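Local structure of putative O-methyltransferase (Klebsiella pneumoniae subsp. pneumoniae, 3TFW) at residues L42-V47 with L73-S77; V59-K65 with E84-Q90; C134-I140 with A156-R161. The protein probably transfers a methyl group from S-adenosylmethionine to an oxygen atom of an acceptor substrate. One frame throughout, in Å; residues are numbered along the deposited sequence.

Overall arrangement
All three contacts belong to one Rossmann-like methyltransferase domain with strand order 3-2-1-4-5-7-6. Contact 1 lies at the end of the sheet where the loop after strand 66-70 enters helix 76-82, the usual cofactor side in this family. Contacts 2 and 3 join loops and helix ends that lead into strands 66-70, 90-95, 139-142 and 165-169. Their centres are about 14 Å apart and they touch: Asp138 OD2 of contact 3 lies 2.9 Å from Lys65 N of contact 2, a probable hydrogen bond. Contact 1 touches neither of them; its centre is about 22 Å from that of contact 2 and about 23 Å from that of contact 3.

Contact 1 of 3, residues L42-V47 with L73-S77; sequences LPAHDV and LGGYS
Leu42 lays one methyl over the Gly74 backbone, its CD1 3.8 Å from Gly74 CA, a close approach to a residue with no side chain. The same methyl brushes Leu73 CD1. Pro43 adds its carbonyl O and ring CD to the surroundings of Leu73 CD1, while Ala44 is the centre of an inverse gamma turn between Pro43 and His45, both of which meet Leu73 methyls. His45 meets the other branch, its CB lying 3.8 Å from Leu73 CD2. Leu73 can thus serve both sides of the turn: its CG is anti to the backbone N (chi1 -171°), and its two methyls divide between Leu42-Pro43 and His45-Asp46. The Asp46 side chain crosses those of Leu73 and Tyr76 at about right angles, its carboxylate plane 82° from the Tyr76 ring and OD1 3.5 Å from Tyr76 CB. No direct hydrogen bond joins the segments; two waters bridge them. One donates to Asp46 OD1 at 2.8 Å and accepts from the amides Gly74 N and Tyr76 N, tying the carboxylate to the start of helix 76-82, whose N-cap is Gly75. Asn37 ND2 also binds OD1. Val47 O comes within 3.1 Å of Tyr76 CE2, oblique to the ring, while Val47 CG2 packs 3.8 Å from Tyr76 CE2 and 3.4 Å from Ser77 OG. The second water, at the edge of the Tyr76 ring and in its plane, accepts from Val47 N at 2.7 Å and is hydrogen-bonded to Ser77 OG. Farther out, Glu95 OE1 holds Leu73 N and Trp80 meets the Tyr76 ring edge-to-face. A glycine-containing loop between the first strand and the following helix is characteristic of Rossmann-like methyltransferases, where it commonly borders the S-adenosylmethionine pocket; segment 42-47 packs against that loop here.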
loop_
_atom_site.group_PDB
_atom_site.type_symbol
_atom_site.label_atom_id
_atom_site.label_comp_id
_atom_site.label_asym_id
_atom_site.label_seq_id
_atom_site.Cartn_x
_atom_site.Cartn_y
_atom_site.Cartn_z
ATOM N N LEU A 42 21.349 14.417 10.974
ATOM C CA LEU A 42 20.018 13.985 11.399
ATOM C C LEU A 42 19.993 12.469 11.595
ATOM O O LEU A 42 20.730 11.758 10.909
ATOM C CB LEU A 42 18.972 14.357 10.349
ATOM C CG LEU A 42 18.699 15.821 10.001
ATOM C CD1 LEU A 42 17.390 15.934 9.230
ATOM C CD2 LEU A 42 18.665 16.688 11.243
ATOM N N PRO A 43 19.140 11.968 12.515
ATOM C CA PRO A 43 18.910 10.517 12.498
ATOM C C PRO A 43 18.412 10.095 11.117
ATOM O O PRO A 43 17.597 10.808 10.503
ATOM C CB PRO A 43 17.809 10.311 13.550
ATOM C CG PRO A 43 17.805 11.544 14.383
ATOM C CD PRO A 43 18.289 12.658 13.502
ATOM N N ALA A 44 18.920 8.967 10.616
ATOM C CA ALA A 44 18.579 8.494 9.286
ATOM C C ALA A 44 17.256 7.737 9.338
ATOM O O ALA A 44 17.224 6.504 9.295
ATOM C CB ALA A 44 19.699 7.626 8.715
ATOM N N HIS A 45 16.170 8.495 9.468
ATOM C CA HIS A 45 14.828 7.927 9.568
ATOM C C HIS A 45 14.033 8.199 8.292
ATOM O O HIS A 45 12.810 8.040 8.270
ATOM C CB HIS A 45 14.073 8.505 10.774
ATOM C CG HIS A 45 14.590 8.050 12.101
ATOM N ND1 HIS A 45 14.923 6.736 12.366
ATOM C CD2 HIS A 45 14.784 8.727 13.259
ATOM C CE1 HIS A 45 15.324 6.631 13.620
ATOM N NE2 HIS A 45 15.248 7.823 14.185
ATOM N N ASP A 46 14.727 8.618 7.236
ATOM C CA ASP A 46 14.081 8.880 5.953
ATOM C C ASP A 46 13.492 7.586 5.385
ATOM O O ASP A 46 14.072 6.515 5.557
ATOM C CB ASP A 46 15.084 9.460 4.956
ATOM C CG ASP A 46 15.855 10.637 5.521
ATOM O OD1 ASP A 46 15.468 11.782 5.234
ATOM O OD2 ASP A 46 16.826 10.413 6.277
ATOM N N VAL A 47 12.348 7.685 4.715
ATOM C CA VAL A 47 11.800 6.526 3.993
ATOM C C VAL A 47 12.663 6.174 2.778
ATOM O O VAL A 47 13.372 7.034 2.240
ATOM C CB VAL A 47 10.319 6.724 3.571
ATOM C CG1 VAL A 47 9.430 6.897 4.806
ATOM C CG2 VAL A 47 10.159 7.887 2.592
ATOM N N LEU A 73 11.033 15.683 10.187
ATOM C CA LEU A 73 12.465 15.365 10.078
ATOM C C LEU A 73 13.122 16.375 9.124
ATOM O O LEU A 73 13.076 17.585 9.389
ATOM C CB LEU A 73 12.698 13.891 9.656
ATOM C CG LEU A 73 14.129 13.308 9.701
ATOM C CD1 LEU A 73 14.758 13.313 11.105
ATOM C CD2 LEU A 73 14.172 11.893 9.111
ATOM N N GLY A 74 13.676 15.901 8.007
ATOM C CA GLY A 74 14.349 16.776 7.040
ATOM C C GLY A 74 13.471 17.130 5.850
ATOM O O GLY A 74 13.916 17.799 4.904
ATOM N N GLY A 75 12.226 16.663 5.889
ATOM C CA GLY A 75 11.268 16.966 4.838
ATOM C C GLY A 75 11.345 16.052 3.624
ATOM O O GLY A 75 10.794 16.378 2.593
ATOM N N TYR A 76 11.990 14.893 3.744
ATOM C CA TYR A 76 12.084 13.984 2.588
ATOM C C TYR A 76 10.698 13.439 2.194
ATOM O O TYR A 76 10.282 13.540 1.032
ATOM C CB TYR A 76 13.064 12.854 2.877
ATOM C CG TYR A 76 13.282 11.886 1.726
ATOM C CD1 TYR A 76 14.043 12.245 0.608
ATOM C CD2 TYR A 76 12.723 10.605 1.762
ATOM C CE1 TYR A 76 14.245 11.334 -0.447
ATOM C CE2 TYR A 76 12.920 9.703 0.725
ATOM C CZ TYR A 76 13.685 10.066 -0.368
ATOM O OH TYR A 76 13.861 9.156 -1.387
ATOM N N SER A 77 9.976 12.896 3.166
ATOM C CA SER A 77 8.615 12.400 2.897
ATOM C C SER A 77 7.689 13.537 2.498
ATOM O O SER A 77 6.792 13.365 1.658
ATOM C CB SER A 77 8.057 11.671 4.111
ATOM O OG SER A 77 8.721 10.429 4.265
HETATM O O HOH W 1 13.501 13.569 6.194
HETATM O O HOH W 2 11.334 10.151 4.824
#

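Contact 2 of 3, residues V59-K65 with E84-Q90; sequences VRLTQAK and ELPADGQ
Arg60 and Glu84 form the main charged pair. The Arg60 chain is extended from CG to NE and offers NE to Glu84 OE1 at 2.8 Å (N-H...O 148°). Glu84, bent at chi2 (-59°), receives it from above its carboxylate plane, with guanidinium and carboxylate turned 47° apart. Arg60 NH2 adds only weak bonds to the two oxygens. Across the subunit interface, Trp223 of the second subunit makes a cation-pi contact with Arg60. A weak salt bridge joins Lys65 NZ to Asp88 OD2 (3.3 Å) at the other end.

The backbone bonds follow the chain from helix to sheet. Helix 49-62 ends in a Schellman motif with Gln63, at positive phi, as its C-prime residue, and Ala64 N returns to Val59 O. The chain then enters strand 66-70, beside which strand 90-95 runs parallel; Gln90 N donates to Lys65 O at 2.8 Å, just after the type I turn Pro86-Gly89. Gly89 CA also approaches Lys65 O, at 3.2 Å. A water donates to both Ala64 O and Glu84 O.

Carbon contacts complete the interface. Val59 CG1 rests on Glu84 CB at 3.6 Å. Leu85 CD2 and Pro86 CD both approach Ala64 O in carbon-oxygen packing, and the Lys65 side chain crosses Pro86 at about a right angle, Lys65 CG to Pro86 CG 3.8 Å.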
loop_
_atom_site.group_PDB
_atom_site.type_symbol
_atom_site.label_atom_id
_atom_site.label_comp_id
_atom_site.label_asym_id
_atom_site.label_seq_id
_atom_site.Cartn_x
_atom_site.Cartn_y
_atom_site.Cartn_z
ATOM N N VAL A 59 -1.324 10.225 -2.409
ATOM C CA VAL A 59 -1.803 11.588 -2.669
ATOM C C VAL A 59 -2.657 11.621 -3.944
ATOM O O VAL A 59 -3.750 12.184 -3.950
ATOM C CB VAL A 59 -0.637 12.613 -2.757
ATOM C CG1 VAL A 59 -1.167 14.012 -3.028
ATOM C CG2 VAL A 59 0.176 12.601 -1.462
ATOM N N ARG A 60 -2.167 10.998 -5.010
ATOM C CA ARG A 60 -2.932 10.918 -6.258
ATOM C C ARG A 60 -4.260 10.190 -6.095
ATOM O O ARG A 60 -5.272 10.626 -6.647
ATOM C CB ARG A 60 -2.120 10.247 -7.364
ATOM C CG ARG A 60 -0.911 11.032 -7.782
ATOM C CD ARG A 60 -0.339 10.469 -9.055
ATOM N NE ARG A 60 0.984 11.028 -9.282
ATOM C CZ ARG A 60 1.731 10.790 -10.351
ATOM N NH1 ARG A 60 1.288 9.995 -11.314
ATOM N NH2 ARG A 60 2.926 11.355 -10.452
ATOM N N LEU A 61 -4.248 9.086 -5.345
ATOM C CA LEU A 61 -5.453 8.269 -5.146
ATOM C C LEU A 61 -6.520 8.991 -4.325
ATOM O O LEU A 61 -7.718 8.853 -4.595
ATOM C CB LEU A 61 -5.109 6.933 -4.481
ATOM C CG LEU A 61 -4.389 5.878 -5.332
ATOM C CD1 LEU A 61 -3.819 4.806 -4.429
ATOM C CD2 LEU A 61 -5.346 5.264 -6.359
ATOM N N THR A 62 -6.087 9.749 -3.324
ATOM C CA THR A 62 -7.018 10.521 -2.523
ATOM C C THR A 62 -7.409 11.832 -3.197
ATOM O O THR A 62 -8.314 12.514 -2.721
ATOM C CB THR A 62 -6.483 10.835 -1.094
ATOM O OG1 THR A 62 -5.184 11.455 -1.170
ATOM C CG2 THR A 62 -6.428 9.573 -0.240
ATOM N N GLN A 63 -6.729 12.179 -4.292
ATOM C CA GLN A 63 -6.863 13.500 -4.918
ATOM C C GLN A 63 -6.716 14.591 -3.846
ATOM O O GLN A 63 -7.460 15.583 -3.833
ATOM C CB GLN A 63 -8.213 13.638 -5.646
ATOM C CG GLN A 63 -8.374 12.708 -6.850
ATOM C CD GLN A 63 -9.738 12.843 -7.521
ATOM O OE1 GLN A 63 -10.781 12.853 -6.858
ATOM N NE2 GLN A 63 -9.734 12.929 -8.844
ATOM N N ALA A 64 -5.749 14.397 -2.948
ATOM C CA ALA A 64 -5.597 15.278 -1.793
ATOM C C ALA A 64 -5.328 16.723 -2.197
ATOM O O ALA A 64 -4.562 16.991 -3.133
ATOM C CB ALA A 64 -4.482 14.766 -0.865
ATOM N N LYS A 65 -5.991 17.639 -1.502
ATOM C CA LYS A 65 -5.686 19.064 -1.568
ATOM C C LYS A 65 -5.187 19.541 -0.210
ATOM O O LYS A 65 -4.609 20.626 -0.108
ATOM C CB LYS A 65 -6.926 19.890 -1.971
ATOM C CG LYS A 65 -7.413 19.657 -3.392
ATOM C CD LYS A 65 -8.221 20.852 -3.894
ATOM C CE LYS A 65 -8.594 20.688 -5.364
ATOM N NZ LYS A 65 -9.525 21.778 -5.801
ATOM N N GLU A 84 2.873 16.223 -5.360
ATOM C CA GLU A 84 1.656 15.703 -5.967
ATOM C C GLU A 84 0.428 16.569 -5.714
ATOM O O GLU A 84 -0.636 16.285 -6.239
ATOM C CB GLU A 84 1.398 14.256 -5.515
ATOM C CG GLU A 84 2.549 13.303 -5.802
ATOM C CD GLU A 84 2.896 13.212 -7.278
ATOM O OE1 GLU A 84 2.006 13.400 -8.126
ATOM O OE2 GLU A 84 4.068 12.939 -7.586
ATOM N N LEU A 85 0.579 17.618 -4.910
ATOM C CA LEU A 85 -0.518 18.537 -4.637
ATOM C C LEU A 85 -0.835 19.422 -5.848
ATOM O O LEU A 85 0.072 19.793 -6.596
ATOM C CB LEU A 85 -0.202 19.415 -3.412
ATOM C CG LEU A 85 -0.199 18.771 -2.018
ATOM C CD1 LEU A 85 0.410 19.750 -1.004
ATOM C CD2 LEU A 85 -1.618 18.408 -1.581
ATOM N N PRO A 86 -2.122 19.765 -6.036
ATOM C CA PRO A 86 -2.496 20.788 -7.023
ATOM C C PRO A 86 -1.948 22.162 -6.624
ATOM O O PRO A 86 -1.437 22.325 -5.508
ATOM C CB PRO A 86 -4.028 20.785 -6.963
ATOM C CG PRO A 86 -4.359 20.283 -5.603
ATOM C CD PRO A 86 -3.296 19.255 -5.309
ATOM N N ALA A 87 -2.074 23.141 -7.520
ATOM C CA ALA A 87 -1.594 24.504 -7.273
ATOM C C ALA A 87 -2.198 25.161 -6.021
ATOM O O ALA A 87 -1.547 25.987 -5.381
ATOM C CB ALA A 87 -1.830 25.381 -8.508
ATOM N N ASP A 88 -3.428 24.790 -5.667
ATOM C CA ASP A 88 -4.095 25.337 -4.473
ATOM C C ASP A 88 -3.996 24.406 -3.251
ATOM O O ASP A 88 -4.641 24.642 -2.222
ATOM C CB ASP A 88 -5.564 25.639 -4.780
ATOM C CG ASP A 88 -6.342 24.406 -5.213
ATOM O OD1 ASP A 88 -5.723 23.448 -5.722
ATOM O OD2 ASP A 88 -7.579 24.394 -5.034
ATOM N N GLY A 89 -3.181 23.362 -3.377
ATOM C CA GLY A 89 -3.020 22.362 -2.317
ATOM C C GLY A 89 -2.146 22.850 -1.182
ATOM O O GLY A 89 -1.289 23.733 -1.365
ATOM N N GLN A 90 -2.352 22.264 -0.003
ATOM C CA GLN A 90 -1.571 22.617 1.175
ATOM C C GLN A 90 -1.170 21.381 1.941
ATOM O O GLN A 90 -1.974 20.465 2.101
ATOM C CB GLN A 90 -2.371 23.498 2.115
ATOM C CG GLN A 90 -2.704 24.851 1.552
ATOM C CD GLN A 90 -3.699 25.586 2.403
ATOM O OE1 GLN A 90 -4.904 25.329 2.339
ATOM N NE2 GLN A 90 -3.209 26.521 3.194
HETATM O O HOH W 3 -3.720 15.639 -5.437
#

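Contact 3 of 3, residues C134-I140 with A156-R161; sequences CPAFDLI and ALRYSR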
loop_
_atom_site.group_PDB
_atom_site.type_symbol
_atom_site.label_atom_id
_atom_site.label_comp_id
_atom_site.label_asym_id
_atom_site.label_seq_id
_atom_site.Cartn_x
_atom_site.Cartn_y
_atom_site.Cartn_z
ATOM N N CYS A 134 -10.312 24.316 11.462
ATOM C CA CYS A 134 -9.599 23.911 10.251
ATOM C C CYS A 134 -10.456 22.926 9.448
ATOM O O CYS A 134 -11.078 22.043 10.042
ATOM C CB CYS A 134 -8.302 23.213 10.691
ATOM S SG CYS A 134 -7.055 22.941 9.454
ATOM N N PRO A 135 -10.509 23.073 8.103
ATOM C CA PRO A 135 -11.138 22.041 7.277
ATOM C C PRO A 135 -10.452 20.686 7.462
ATOM O O PRO A 135 -9.263 20.638 7.797
ATOM C CB PRO A 135 -10.875 22.527 5.852
ATOM C CG PRO A 135 -10.789 24.008 5.981
ATOM C CD PRO A 135 -10.110 24.246 7.300
ATOM N N ALA A 136 -11.191 19.603 7.244
ATOM C CA ALA A 136 -10.609 18.250 7.280
ATOM C C ALA A 136 -9.439 18.078 6.306
ATOM O O ALA A 136 -9.406 18.698 5.242
ATOM C CB ALA A 136 -11.693 17.207 6.994
ATOM N N PHE A 137 -8.475 17.236 6.679
ATOM C CA PHE A 137 -7.397 16.843 5.772
ATOM C C PHE A 137 -7.806 15.600 4.977
ATOM O O PHE A 137 -8.579 14.771 5.458
ATOM C CB PHE A 137 -6.113 16.545 6.546
ATOM C CG PHE A 137 -5.544 17.738 7.254
ATOM C CD1 PHE A 137 -4.672 18.604 6.598
ATOM C CD2 PHE A 137 -5.858 17.978 8.584
ATOM C CE1 PHE A 137 -4.132 19.715 7.262
ATOM C CE2 PHE A 137 -5.331 19.081 9.249
ATOM C CZ PHE A 137 -4.472 19.949 8.585
ATOM N N ASP A 138 -7.261 15.461 3.773
ATOM C CA ASP A 138 -7.590 14.330 2.894
ATOM C C ASP A 138 -6.680 13.138 3.129
ATOM O O ASP A 138 -7.050 11.971 2.881
ATOM C CB ASP A 138 -7.478 14.769 1.439
ATOM C CG ASP A 138 -8.382 15.931 1.119
ATOM O OD1 ASP A 138 -9.575 15.846 1.462
ATOM O OD2 ASP A 138 -7.893 16.941 0.558
ATOM N N LEU A 139 -5.471 13.447 3.571
ATOM C CA LEU A 139 -4.466 12.442 3.845
ATOM C C LEU A 139 -3.669 12.878 5.067
ATOM O O LEU A 139 -3.260 14.050 5.185
ATOM C CB LEU A 139 -3.547 12.267 2.624
ATOM C CG LEU A 139 -2.318 11.383 2.876
ATOM C CD1 LEU A 139 -2.796 9.963 2.981
ATOM C CD2 LEU A 139 -1.290 11.513 1.778
ATOM N N ILE A 140 -3.471 11.944 5.994
ATOM C CA ILE A 140 -2.791 12.246 7.246
ATOM C C ILE A 140 -1.701 11.202 7.459
ATOM O O ILE A 140 -1.974 9.994 7.455
ATOM C CB ILE A 140 -3.753 12.281 8.453
ATOM C CG1 ILE A 140 -4.860 13.334 8.239
ATOM C CG2 ILE A 140 -2.973 12.564 9.751
ATOM C CD1 ILE A 140 -5.991 13.294 9.282
ATOM N N ALA A 156 -6.144 13.282 14.480
ATOM C CA ALA A 156 -6.323 12.892 13.069
ATOM C C ALA A 156 -7.812 12.687 12.792
ATOM O O ALA A 156 -8.339 13.175 11.791
ATOM C CB ALA A 156 -5.531 11.588 12.730
ATOM N N LEU A 157 -8.490 12.001 13.709
ATOM C CA LEU A 157 -9.913 11.714 13.532
ATOM C C LEU A 157 -10.745 12.990 13.578
ATOM O O LEU A 157 -11.691 13.149 12.808
ATOM C CB LEU A 157 -10.400 10.685 14.558
ATOM C CG LEU A 157 -10.139 9.229 14.178
ATOM C CD1 LEU A 157 -10.140 8.328 15.430
ATOM C CD2 LEU A 157 -11.130 8.720 13.121
ATOM N N ARG A 158 -10.371 13.895 14.475
ATOM C CA ARG A 158 -11.031 15.185 14.585
ATOM C C ARG A 158 -10.947 15.963 13.271
ATOM O O ARG A 158 -11.924 16.585 12.863
ATOM C CB ARG A 158 -10.447 15.987 15.749
ATOM C CG ARG A 158 -10.719 17.506 15.718
ATOM C CD ARG A 158 -12.199 17.852 15.949
ATOM N NE ARG A 158 -12.412 19.305 15.972
ATOM C CZ ARG A 158 -12.588 20.072 14.894
ATOM N NH1 ARG A 158 -12.577 19.548 13.672
ATOM N NH2 ARG A 158 -12.763 21.381 15.041
ATOM N N TYR A 159 -9.801 15.904 12.600
ATOM C CA TYR A 159 -9.611 16.635 11.352
ATOM C C TYR A 159 -9.660 15.749 10.111
ATOM O O TYR A 159 -8.864 15.922 9.182
ATOM C CB TYR A 159 -8.335 17.491 11.421
ATOM C CG TYR A 159 -8.469 18.613 12.451
ATOM C CD1 TYR A 159 -9.277 19.725 12.200
ATOM C CD2 TYR A 159 -7.805 18.547 13.671
ATOM C CE1 TYR A 159 -9.416 20.748 13.139
ATOM C CE2 TYR A 159 -7.940 19.566 14.620
ATOM C CZ TYR A 159 -8.748 20.660 14.341
ATOM O OH TYR A 159 -8.893 21.667 15.273
ATOM N N SER A 160 -10.627 14.828 10.104
ATOM C CA SER A 160 -10.861 13.907 8.988
ATOM C C SER A 160 -12.245 14.125 8.390
ATOM O O SER A 160 -13.106 14.744 9.023
ATOM C CB SER A 160 -10.778 12.457 9.476
ATOM O OG SER A 160 -9.432 12.100 9.737
ATOM N N ARG A 161 -12.435 13.613 7.177
ATOM C CA ARG A 161 -13.737 13.542 6.508
ATOM C C ARG A 161 -13.917 12.102 6.008
ATOM O O ARG A 161 -12.944 11.323 5.983
ATOM C CB ARG A 161 -13.829 14.564 5.353
ATOM C CG ARG A 161 -12.616 14.636 4.404
ATOM C CD ARG A 161 -12.777 13.748 3.192
ATOM N NE ARG A 161 -11.756 13.966 2.157
ATOM C CZ ARG A 161 -11.543 13.129 1.140
ATOM N NH1 ARG A 161 -12.278 12.029 1.021
ATOM N NH2 ARG A 161 -10.600 13.381 0.239
HETATM O O HOH W 4 -12.981 21.688 12.026
#
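Arg161 grips Asp138 side-on: NE at 3.0 Å and NH2 at 2.9 Å both donate to the single oxygen Asp138 OD1. NE is met by the anti lone pair of OD1, while NH2 comes from above the carboxylate plane; OD1 itself lies in the guanidinium plane, although the two flat groups are turned 64° apart. Arg161 arrives there because its CG sits between the backbone N and carbonyl carbon (chi1 46°) and the chain bends at chi2, which lays CB and CG over the Ala136 methyl. That methyl also presses on Ser160 C at 3.4 Å.

One backbone bond joins the segments, Phe137 N to Tyr159 O at 2.9 Å and 166°. Around it the Phe137 and Tyr159 side chains lie side by side, pointing the same way, and Phe137 CD2 packs on Tyr159 CB. The Tyr159 ring meets Cys134 CB at CE1 (3.6 Å), with Cys134 O at the ring edge. Deeper in, Ile140 CD1 approaches Ala156 CB and Ala156 O.

Farther out, Ser160 OG donates to Ala156 O at 2.6 Å, a side-chain bond back to the last turn of helix 149-158. Arg158 lays CG over a face of the Tyr159 ring, and its NH1 reaches Cys134 O through water, while Tyr159 OH is held by Gly132 O. The contact joins the approach to strand 139-142 and its first residues to the end of helix 149-158 within the beta-alpha-beta unit. Asp138 OD2 accepts from Lys65 N and Arg66 N; with both oxygens engaged by donors, the carboxylate is probably kept ionised and its rotation restricted.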